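Local atomic coordinates of uroporphyrinogen III cosynthase (HemD) (Helicobacter pylori, PDB entry 3P9Z), a protein that probably catalyses the cyclisation of linear hydroxymethylbilane to uroporphyrinogen III, with release of water, in porphyrin biosynthesis. Residues A40-S45 with V113-A118; M4-W9 with P17-I22. All coordinates share one frame; numbering follows the deposited sequence.

Contact 1: A40-S45 with V113-A118; sequences ALIFTS and VLYLRA
In the open alpha/beta sheet of one of the two domains of this uroporphyrinogen-III synthase, strands 40-43 and 112-118 run as parallel neighbours, with Ala-40 beside Val-113, Leu-41 beside Leu-114 and Ile-42 beside Tyr-115. Three backbone bonds join them: Leu-114 N to Ala-40 O, Ile-42 N to Leu-114 O and Leu-116 N to Ile-42 O. The last is the longest, 3.1 Å from Leu-116 N to Ile-42 O. Ile-42 O also takes a CA-H...O contact from Tyr-115 and faces the edge of that ring, 3.3 Å from Tyr-115 CD1. On the face that carries Ala-40, Ile-42, Val-113 and Tyr-115, the CG2 branch of Ile-42 presses on Val-113 CG1, a tight carbon pair at 3.4 Å, and rests 3.8 Å from Tyr-115 CB. Leu-125 of helix 125-131 touches this face. The other face illustrates how a sheet beds on its helices: Leu-41 and Leu-114 lie side by side, and Leu-116 CD1 packs obliquely 3.3 Å from Phe-43 CZ, with Leu-52 of helix 46-55 meeting both Phe-43 and Leu-116. Thr-44 lies just past the end of strand 40-43. Tyr-115 CG stands anti to the backbone N (chi1 177°), and the side chains of Thr-44 and Tyr-115 cross at about a right angle. Thr-44 OG1 and Tyr-115 OH are 3.3 Å apart, and each also hydrogen-bonds a malonate ion, probably from the crystallisation liquor. A water joins the diverging chains, accepting from Thr-44 N and donating to Leu-116 O at 2.6 Å.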
loop_
_atom_site.group_PDB
_atom_site.type_symbol
_atom_site.label_atom_id
_atom_site.label_comp_id
_atom_site.label_asym_id
_atom_site.label_seq_id
_atom_site.Cartn_x
_atom_site.Cartn_y
_atom_site.Cartn_z
ATOM N N ALA A 40 -9.500 -11.576 17.383
ATOM C CA ALA A 40 -9.128 -10.280 16.835
ATOM C C ALA A 40 -8.387 -10.444 15.525
ATOM O O ALA A 40 -7.525 -11.319 15.388
ATOM C CB ALA A 40 -8.247 -9.488 17.832
ATOM N N LEU A 41 -8.714 -9.587 14.568
ATOM C CA LEU A 41 -7.953 -9.511 13.334
ATOM C C LEU A 41 -7.250 -8.161 13.293
ATOM O O LEU A 41 -7.749 -7.169 13.841
ATOM C CB LEU A 41 -8.872 -9.606 12.122
ATOM C CG LEU A 41 -9.906 -10.735 11.987
ATOM C CD1 LEU A 41 -10.760 -10.438 10.774
ATOM C CD2 LEU A 41 -9.272 -12.138 11.891
ATOM N N ILE A 42 -6.108 -8.114 12.626
ATOM C CA ILE A 42 -5.473 -6.834 12.387
ATOM C C ILE A 42 -5.011 -6.696 10.938
ATOM O O ILE A 42 -4.510 -7.652 10.336
ATOM C CB ILE A 42 -4.375 -6.518 13.448
ATOM C CG1 ILE A 42 -3.826 -5.092 13.255
ATOM C CG2 ILE A 42 -3.258 -7.582 13.469
ATOM C CD1 ILE A 42 -3.141 -4.578 14.470
ATOM N N PHE A 43 -5.232 -5.500 10.393
ATOM C CA PHE A 43 -4.893 -5.139 9.030
ATOM C C PHE A 43 -4.064 -3.856 9.053
ATOM O O PHE A 43 -4.308 -2.973 9.886
ATOM C CB PHE A 43 -6.173 -4.857 8.222
ATOM C CG PHE A 43 -7.102 -6.041 8.104
ATOM C CD1 PHE A 43 -7.993 -6.354 9.131
ATOM C CD2 PHE A 43 -7.097 -6.828 6.955
ATOM C CE1 PHE A 43 -8.873 -7.453 9.027
ATOM C CE2 PHE A 43 -7.977 -7.925 6.825
ATOM C CZ PHE A 43 -8.861 -8.237 7.859
ATOM N N THR A 44 -3.088 -3.769 8.153
ATOM C CA THR A 44 -2.331 -2.534 7.939
ATOM C C THR A 44 -2.645 -1.942 6.563
ATOM O O THR A 44 -2.366 -0.782 6.324
ATOM C CB THR A 44 -0.816 -2.773 7.995
ATOM O OG1 THR A 44 -0.480 -3.789 7.051
ATOM C CG2 THR A 44 -0.378 -3.214 9.366
ATOM N N SER A 45 -3.217 -2.738 5.661
ATOM C CA SER A 45 -3.534 -2.262 4.301
ATOM C C SER A 45 -4.947 -2.649 3.856
ATOM O O SER A 45 -5.438 -3.731 4.185
ATOM C CB SER A 45 -2.520 -2.825 3.300
ATOM O OG SER A 45 -2.961 -2.625 1.964
ATOM N N VAL A 113 -4.710 -12.918 18.093
ATOM C CA VAL A 113 -4.752 -12.011 16.947
ATOM C C VAL A 113 -4.271 -12.668 15.639
ATOM O O VAL A 113 -3.258 -13.386 15.603
ATOM C CB VAL A 113 -3.890 -10.743 17.213
ATOM C CG1 VAL A 113 -3.983 -9.764 16.032
ATOM C CG2 VAL A 113 -4.292 -10.059 18.524
ATOM N N LEU A 114 -5.017 -12.426 14.572
ATOM C CA LEU A 114 -4.630 -12.878 13.256
ATOM C C LEU A 114 -4.323 -11.651 12.424
ATOM O O LEU A 114 -5.202 -10.815 12.181
ATOM C CB LEU A 114 -5.747 -13.679 12.596
ATOM C CG LEU A 114 -5.464 -14.191 11.173
ATOM C CD1 LEU A 114 -4.185 -15.087 11.094
ATOM C CD2 LEU A 114 -6.670 -14.955 10.689
ATOM N N TYR A 115 -3.069 -11.546 12.013
ATOM C CA TYR A 115 -2.609 -10.449 11.168
ATOM C C TYR A 115 -2.675 -10.852 9.694
ATOM O O TYR A 115 -1.931 -11.715 9.251
ATOM C CB TYR A 115 -1.174 -10.084 11.566
ATOM C CG TYR A 115 -0.514 -9.013 10.737
ATOM C CD1 TYR A 115 -1.248 -7.960 10.178
ATOM C CD2 TYR A 115 0.869 -9.019 10.560
ATOM C CE1 TYR A 115 -0.617 -6.955 9.427
ATOM C CE2 TYR A 115 1.513 -8.022 9.823
ATOM C CZ TYR A 115 0.773 -6.996 9.261
ATOM O OH TYR A 115 1.428 -6.021 8.528
ATOM N N LEU A 116 -3.558 -10.213 8.935
ATOM C CA LEU A 116 -3.666 -10.493 7.496
ATOM C C LEU A 116 -2.763 -9.513 6.763
ATOM O O LEU A 116 -2.998 -8.292 6.774
ATOM C CB LEU A 116 -5.136 -10.445 7.033
ATOM C CG LEU A 116 -5.892 -11.462 7.930
ATOM C CD1 LEU A 116 -7.295 -11.067 8.326
ATOM C CD2 LEU A 116 -5.862 -12.915 7.445
ATOM N N ARG A 117 -1.706 -10.043 6.154
ATOM C CA ARG A 117 -0.568 -9.203 5.789
ATOM C C ARG A 117 -0.042 -9.382 4.355
ATOM O O ARG A 117 -0.415 -10.332 3.649
ATOM C CB ARG A 117 0.570 -9.434 6.795
ATOM C CG ARG A 117 1.158 -10.845 6.739
ATOM C CD ARG A 117 2.580 -10.904 7.304
ATOM N NE ARG A 117 3.519 -10.034 6.576
ATOM C CZ ARG A 117 4.647 -9.536 7.090
ATOM N NH1 ARG A 117 5.007 -9.799 8.348
ATOM N NH2 ARG A 117 5.425 -8.765 6.340
ATOM N N ALA A 118 0.833 -8.458 3.961
ATOM C CA ALA A 118 1.605 -8.539 2.736
ATOM C C ALA A 118 2.755 -9.532 2.883
ATOM O O ALA A 118 3.254 -9.774 3.989
ATOM C CB ALA A 118 2.158 -7.175 2.385
HETATM O O HOH W 1 -2.691 -5.765 6.190
HETATM O O HOH W 2 -0.007 -5.792 4.887
#

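Contact 2: M4-W9 with P17-I22; sequences MREIVW and PYKTLI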
loop_
_atom_site.group_PDB
_atom_site.type_symbol
_atom_site.label_atom_id
_atom_site.label_comp_id
_atom_site.label_asym_id
_atom_site.label_seq_id
_atom_site.Cartn_x
_atom_site.Cartn_y
_atom_site.Cartn_z
HETATM N N MSE A 4 5.317 23.866 -21.263
HETATM C CA MSE A 4 4.787 23.379 -19.965
HETATM C C MSE A 4 5.145 21.906 -19.775
HETATM O O MSE A 4 4.978 21.087 -20.689
HETATM C CB MSE A 4 3.273 23.568 -19.901
HETATM C CG MSE A 4 2.670 23.156 -18.579
HETATM SE SE MSE A 4 0.843 23.806 -18.314
HETATM C CE MSE A 4 1.231 25.725 -18.139
ATOM N N ARG A 5 5.624 21.578 -18.579
ATOM C CA ARG A 5 6.102 20.224 -18.271
ATOM C C ARG A 5 4.934 19.278 -17.966
ATOM O O ARG A 5 3.977 19.684 -17.324
ATOM C CB ARG A 5 7.091 20.275 -17.100
ATOM C CG ARG A 5 8.252 21.262 -17.308
ATOM C CD ARG A 5 9.155 21.323 -16.085
ATOM N NE ARG A 5 9.851 20.056 -15.903
ATOM C CZ ARG A 5 10.618 19.742 -14.865
ATOM N NH1 ARG A 5 10.839 20.619 -13.884
ATOM N NH2 ARG A 5 11.193 18.552 -14.827
ATOM N N GLU A 6 5.022 18.035 -18.439
ATOM C CA GLU A 6 4.006 17.014 -18.185
ATOM C C GLU A 6 4.116 16.453 -16.765
ATOM O O GLU A 6 5.200 16.097 -16.329
ATOM C CB GLU A 6 4.173 15.845 -19.152
ATOM C CG GLU A 6 3.425 15.952 -20.477
ATOM C CD GLU A 6 3.074 14.568 -21.027
ATOM O OE1 GLU A 6 2.456 13.753 -20.299
ATOM O OE2 GLU A 6 3.430 14.292 -22.188
ATOM N N ILE A 7 2.988 16.343 -16.076
ATOM C CA ILE A 7 2.928 15.748 -14.746
ATOM C C ILE A 7 2.460 14.278 -14.843
ATOM O O ILE A 7 1.360 13.989 -15.346
ATOM C CB ILE A 7 2.031 16.585 -13.816
ATOM C CG1 ILE A 7 2.650 17.970 -13.586
ATOM C CG2 ILE A 7 1.762 15.864 -12.477
ATOM C CD1 ILE A 7 1.695 19.009 -12.985
ATOM N N VAL A 8 3.310 13.365 -14.369
ATOM C CA VAL A 8 3.040 11.924 -14.420
ATOM C C VAL A 8 3.016 11.288 -13.016
ATOM O O VAL A 8 3.958 11.436 -12.237
ATOM C CB VAL A 8 4.078 11.199 -15.311
ATOM C CG1 VAL A 8 3.708 9.734 -15.527
ATOM C CG2 VAL A 8 4.207 11.892 -16.653
ATOM N N TRP A 9 1.928 10.578 -12.711
ATOM C CA TRP A 9 1.787 9.844 -11.459
ATOM C C TRP A 9 2.372 8.445 -11.631
ATOM O O TRP A 9 2.075 7.745 -12.610
ATOM C CB TRP A 9 0.313 9.719 -11.080
ATOM C CG TRP A 9 -0.389 11.024 -10.811
ATOM C CD1 TRP A 9 -1.015 11.816 -11.720
ATOM C CD2 TRP A 9 -0.541 11.671 -9.539
ATOM N NE1 TRP A 9 -1.564 12.926 -11.100
ATOM C CE2 TRP A 9 -1.281 12.856 -9.758
ATOM C CE3 TRP A 9 -0.141 11.352 -8.235
ATOM C CZ2 TRP A 9 -1.619 13.734 -8.720
ATOM C CZ3 TRP A 9 -0.488 12.217 -7.196
ATOM C CH2 TRP A 9 -1.213 13.398 -7.450
ATOM N N PRO A 17 -7.263 13.541 -15.249
ATOM C CA PRO A 17 -6.850 13.178 -16.601
ATOM C C PRO A 17 -5.326 13.033 -16.731
ATOM O O PRO A 17 -4.799 13.000 -17.843
ATOM C CB PRO A 17 -7.340 14.366 -17.423
ATOM C CG PRO A 17 -7.122 15.556 -16.494
ATOM C CD PRO A 17 -7.231 15.007 -15.060
ATOM N N TYR A 18 -4.622 12.919 -15.606
ATOM C CA TYR A 18 -3.155 12.903 -15.648
ATOM C C TYR A 18 -2.642 11.549 -16.106
ATOM O O TYR A 18 -3.173 10.511 -15.699
ATOM C CB TYR A 18 -2.558 13.236 -14.267
ATOM C CG TYR A 18 -2.760 14.677 -13.849
ATOM C CD1 TYR A 18 -1.837 15.661 -14.206
ATOM C CD2 TYR A 18 -3.870 15.051 -13.109
ATOM C CE1 TYR A 18 -2.020 16.989 -13.838
ATOM C CE2 TYR A 18 -4.069 16.377 -12.722
ATOM C CZ TYR A 18 -3.142 17.341 -13.099
ATOM O OH TYR A 18 -3.333 18.653 -12.725
ATOM N N LYS A 19 -1.592 11.565 -16.921
ATOM C CA LYS A 19 -0.858 10.344 -17.249
ATOM C C LYS A 19 -0.470 9.624 -15.932
ATOM O O LYS A 19 0.025 10.244 -14.978
ATOM C CB LYS A 19 0.364 10.704 -18.117
ATOM C CG LYS A 19 1.311 9.534 -18.477
ATOM C CD LYS A 19 2.354 9.969 -19.534
ATOM C CE LYS A 19 3.429 8.887 -19.787
ATOM N NZ LYS A 19 2.857 7.647 -20.427
ATOM N N THR A 20 -0.745 8.329 -15.870
ATOM C CA THR A 20 -0.387 7.525 -14.708
ATOM C C THR A 20 0.329 6.232 -15.116
ATOM O O THR A 20 -0.151 5.486 -15.972
ATOM C CB THR A 20 -1.614 7.190 -13.835
ATOM O OG1 THR A 20 -2.236 8.403 -13.383
ATOM C CG2 THR A 20 -1.204 6.363 -12.595
ATOM N N LEU A 21 1.461 5.964 -14.475
ATOM C CA LEU A 21 2.191 4.716 -14.686
ATOM C C LEU A 21 1.839 3.746 -13.561
ATOM O O LEU A 21 2.160 4.002 -12.397
ATOM C CB LEU A 21 3.701 4.985 -14.709
ATOM C CG LEU A 21 4.408 5.309 -16.043
ATOM C CD1 LEU A 21 3.685 6.370 -16.858
ATOM C CD2 LEU A 21 5.856 5.748 -15.811
ATOM N N ILE A 22 1.163 2.651 -13.903
ATOM C CA ILE A 22 0.812 1.623 -12.918
ATOM C C ILE A 22 1.685 0.425 -13.243
ATOM O O ILE A 22 1.356 -0.402 -14.115
ATOM C CB ILE A 22 -0.703 1.251 -12.959
ATOM C CG1 ILE A 22 -1.572 2.500 -12.734
ATOM C CG2 ILE A 22 -1.049 0.114 -11.915
ATOM C CD1 ILE A 22 -3.064 2.309 -13.132
HETATM O O HOH W 3 -0.351 13.931 -17.428
#
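Trp-9 and Tyr-18 carry the tight part of a short parallel strand pair in the alpha/beta domain formed by both chain ends, where 7-10 and 19-28 are neighbours joined by a connection without a helix. The indole CG lies anti to the carbonyl carbon (chi1 -63°), and the edge of the five-membered ring is directed at the phenol face in an offset edge-to-face pair, planes at 77°. Trp-9 NE1 comes 3.5 Å from Tyr-18 CG, while Trp-9 CD1 meets Tyr-18 CB at 3.3 Å, near the indole plane. Leu-218 of helix 214-223 touches both aromatic side chains. Two backbone bonds secure the Trp-9 end, Trp-9 N to Lys-19 O at 3.0 Å and Leu-21 N to Trp-9 O at 2.7 Å.

Toward Glu-6 the pairing slackens. Lys-19 lies alongside Val-8, its CG 3.8 Å from Val-8 CG1, before its amine leads away to weak bonds with the carbonyls of Ala-156 and Leu-157. Exposed Glu-6 brings OE1 no nearer than 6.1 Å to Lys-19 NZ. Here a water stands in for direct backbone pairing, donating to Ile-7 O and accepting from Lys-19 N, each at 2.7 Å.

Contacts 1 and 2 illustrate how one two-domain fold repeats parallel strand pairing at separate places. Both segments of contact 2 precede those of contact 1 in the chain, and the contacts lie on opposite sides of its centre, their centres about 34 Å apart and nearest atoms about 14 Å. Strand 19-28 begins in contact 2, leads across to the other domain, and is followed by strand 40-43 of contact 1. Strand 19-28 pairs antiparallel with strand 135-146, the neighbour of 112-118, so this two-stranded linker makes one continuous sheet of the two parallel portions. In this family the active site is thought to lie in the cleft between the domains.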